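Local coordinates for protein transcriptional repressor of the blcABC operon (Agrobacterium tumefaciens, PDB 3MQ0) that represses transcription of the blcABC operon as an IclR-family DNA-binding regulator whose activity is controlled through oligomerization, at the interface of chains A and B. Numbering follows the deposited sequence. Chains: chain A/B, Transcriptional repressor of the blcABC operon.

The interface of chains A and B. Residues chain A 88, 91-92; chain B 33, 36-37, 40, 271.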
ATOM      1  N   HIS A  88      -0.458  10.236   6.492  1.00 21.96           N
ATOM      2  CA  HIS A  88      -0.172  11.060   5.315  1.00 24.30           C
ATOM      3  C   HIS A  88       0.736  10.372   4.281  1.00 19.69           C
ATOM      4  O   HIS A  88       0.460  10.420   3.080  1.00 23.39           O
ATOM      5  CB  HIS A  88       0.422  12.408   5.728  1.00 24.76           C
ATOM      6  CG  HIS A  88       0.177  13.500   4.736  1.00 22.22           C
ATOM      7  ND1 HIS A  88      -0.367  14.714   5.090  1.00 25.50           N
ATOM      8  CD2 HIS A  88       0.381  13.551   3.401  1.00 23.71           C
ATOM      9  CE1 HIS A  88      -0.478  15.475   4.012  1.00 25.34           C
ATOM     10  NE2 HIS A  88      -0.044  14.784   2.974  1.00 21.10           N
ATOM     11  N   ARG A  91      -0.608   8.290   1.431  1.00 16.43           N
ATOM     12  CA  ARG A  91      -1.110   9.034   0.278  1.00 18.49           C
ATOM     13  C   ARG A  91      -0.039   9.203  -0.805  1.00 15.75           C
ATOM     14  O   ARG A  91      -0.331   9.120  -2.000  1.00 18.21           O
ATOM     15  CB  ARG A  91      -1.591  10.421   0.703  1.00 26.31           C
ATOM     16  CG  ARG A  91      -2.788  10.418   1.641  1.00 31.51           C
ATOM     17  CD  ARG A  91      -3.153  11.839   2.031  1.00 30.50           C
ATOM     18  NE  ARG A  91      -3.323  12.691   0.854  1.00 32.37           N
ATOM     19  CZ  ARG A  91      -3.603  13.990   0.908  1.00 40.98           C
ATOM     20  NH1 ARG A  91      -3.745  14.588   2.084  1.00 35.45           N
ATOM     21  NH2 ARG A  91      -3.744  14.691  -0.215  1.00 44.66           N
ATOM     22  N   TRP A  92       1.195   9.456  -0.384  1.00 16.79           N
ATOM     23  CA  TRP A  92       2.291   9.603  -1.337  1.00 18.78           C
ATOM     24  C   TRP A  92       2.662   8.256  -1.937  1.00 17.02           C
ATOM     25  O   TRP A  92       2.945   8.158  -3.139  1.00 17.54           O
ATOM     26  CB  TRP A  92       3.509  10.221  -0.658  1.00 14.17           C
ATOM     27  CG  TRP A  92       3.212  11.555  -0.076  1.00 11.75           C
ATOM     28  CD1 TRP A  92       2.216  12.410  -0.459  1.00 15.00           C
ATOM     29  CD2 TRP A  92       3.908  12.198   0.994  1.00 15.22           C
ATOM     30  NE1 TRP A  92       2.252  13.543   0.311  1.00 14.80           N
ATOM     31  CE2 TRP A  92       3.281  13.440   1.209  1.00 13.51           C
ATOM     32  CE3 TRP A  92       5.001  11.841   1.800  1.00 19.59           C
ATOM     33  CZ2 TRP A  92       3.704  14.327   2.189  1.00 17.87           C
ATOM     34  CZ3 TRP A  92       5.424  12.728   2.771  1.00 22.78           C
ATOM     35  CH2 TRP A  92       4.779  13.958   2.955  1.00 17.49           C
TER
ATOM     36  N   VAL B  33       5.148  19.517   1.542  1.00 13.58           N
ATOM     37  CA  VAL B  33       3.968  18.674   1.714  1.00 12.54           C
ATOM     38  C   VAL B  33       2.881  19.012   0.682  1.00 13.98           C
ATOM     39  O   VAL B  33       2.278  18.118   0.079  1.00 14.75           O
ATOM     40  CB  VAL B  33       3.447  18.751   3.148  1.00 13.16           C
ATOM     41  CG1 VAL B  33       2.090  18.049   3.278  1.00 16.22           C
ATOM     42  CG2 VAL B  33       4.483  18.126   4.088  1.00 15.75           C
ATOM     43  N   LEU B  36       4.047  17.493  -2.625  1.00 13.16           N
ATOM     44  CA  LEU B  36       3.873  16.046  -2.668  1.00 12.92           C
ATOM     45  C   LEU B  36       2.408  15.665  -2.825  1.00 17.25           C
ATOM     46  O   LEU B  36       2.080  14.737  -3.569  1.00 14.86           O
ATOM     47  CB  LEU B  36       4.499  15.367  -1.448  1.00 12.51           C
ATOM     48  CG  LEU B  36       6.031  15.459  -1.494  1.00 16.29           C
ATOM     49  CD1 LEU B  36       6.610  15.232  -0.114  1.00 20.36           C
ATOM     50  CD2 LEU B  36       6.647  14.479  -2.495  1.00 20.06           C
ATOM     51  N   ASP B  37       1.519  16.385  -2.151  1.00 15.28           N
ATOM     52  CA  ASP B  37       0.100  16.093  -2.307  1.00 18.14           C
ATOM     53  C   ASP B  37      -0.368  16.309  -3.748  1.00 22.04           C
ATOM     54  O   ASP B  37      -1.172  15.538  -4.265  1.00 18.66           O
ATOM     55  CB  ASP B  37      -0.738  16.926  -1.349  1.00 15.78           C
ATOM     56  CG  ASP B  37      -0.609  16.471   0.097  1.00 19.08           C
ATOM     57  OD1 ASP B  37      -0.058  15.371   0.364  1.00 20.70           O
ATOM     58  OD2 ASP B  37      -1.081  17.218   0.975  1.00 20.03           O
ATOM     59  N   ALA B  40       1.035  13.536  -5.981  1.00 20.06           N
ATOM     60  CA  ALA B  40       0.423  12.256  -5.698  1.00 20.95           C
ATOM     61  C   ALA B  40      -0.973  12.188  -6.294  1.00 24.62           C
ATOM     62  O   ALA B  40      -1.412  11.126  -6.733  1.00 29.35           O
ATOM     63  CB  ALA B  40       0.392  12.006  -4.186  1.00 18.63           C
ATOM     64  N   ARG B 271      -9.104   6.862   3.229  1.00 28.68           N
ATOM     65  CA  ARG B 271      -9.300   8.144   2.563  1.00 26.43           C
ATOM     66  C   ARG B 271     -10.700   8.199   1.973  1.00 33.27           C
ATOM     67  O   ARG B 271     -10.964   7.583   0.937  1.00 40.99           O
ATOM     68  CB  ARG B 271      -8.276   8.316   1.438  1.00 36.82           C
ATOM     69  CG  ARG B 271      -6.839   8.381   1.907  1.00 42.83           C
ATOM     70  CD  ARG B 271      -6.569   9.709   2.572  1.00 44.80           C
ATOM     71  NE  ARG B 271      -6.863  10.811   1.661  1.00 44.73           N
ATOM     72  CZ  ARG B 271      -6.893  12.089   2.021  1.00 45.75           C
ATOM     73  NH1 ARG B 271      -6.648  12.433   3.279  1.00 44.29           N
ATOM     74  NH2 ARG B 271      -7.173  13.023   1.122  1.00 54.57           N
TER
HETATM   75  O   HOH W   1      -3.243  14.129  -3.030  1.00 31.99           O
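This is a helix-to-helix patch of the two-fold symmetric dimer interface of an IclR-family repressor, and it ties the helix-turn-helix DNA-binding region of one subunit to helix 88-98 of the other. Helix 27-41 of chain B, the first long helix of that region, lies against helix 88-98 of chain A, and the twin contact repeats the pairing with the chains exchanged. At the centre, one carboxylate oxygen of B:Asp37 takes two ring N-H groups. The imidazole of A:His88, its CG anti to the backbone N (chi1 -154°), meets the carboxylate edge-on and almost coplanar. Its NE2 donates to the syn lone pair of B:Asp37 OD1 at 2.7 Å, nearly straight at 170°. The indole of A:Trp92 arrives from the other side of OD1, its plane turned about 46° from the carboxylate, and NE1 gives its hydrogen to the anti lone pair of B:Asp37 OD1 at 2.9 Å. Two donors on one oxygen should restrict the rotation of the carboxylate. Its negative charge may favour a protonated A:His88, although A:Arg91 would offset part of this. Packing holds the indole in place: A:His88 CD2 of its own helix covers one face near the rim, while B:Leu36 lies across the other, with CB over the pyrrole ring and CD1 over the benzo ring, 3.8 Å from that ring's centroid. B:Val33 CG1 touches the imidazole at A:His88 CE1, 3.7 Å away. A:Arg91, bent at chi3, lays its guanidinium flat over the carboxylate, so its salt bridge is a loose, stacked one, 3.8 Å from A:Arg91 NH2 to B:Asp37 OD1. At the edge of the same guanidinium, water 1 sits 2.9 Å from A:Arg91 NH2 and links it to the backbone carbonyl of B:Asp37. The poorly ordered B:Arg271, near the chain's C-terminus, stacks its like-charged guanidinium roughly parallel on the A:Arg91 face turned away from B:Asp37.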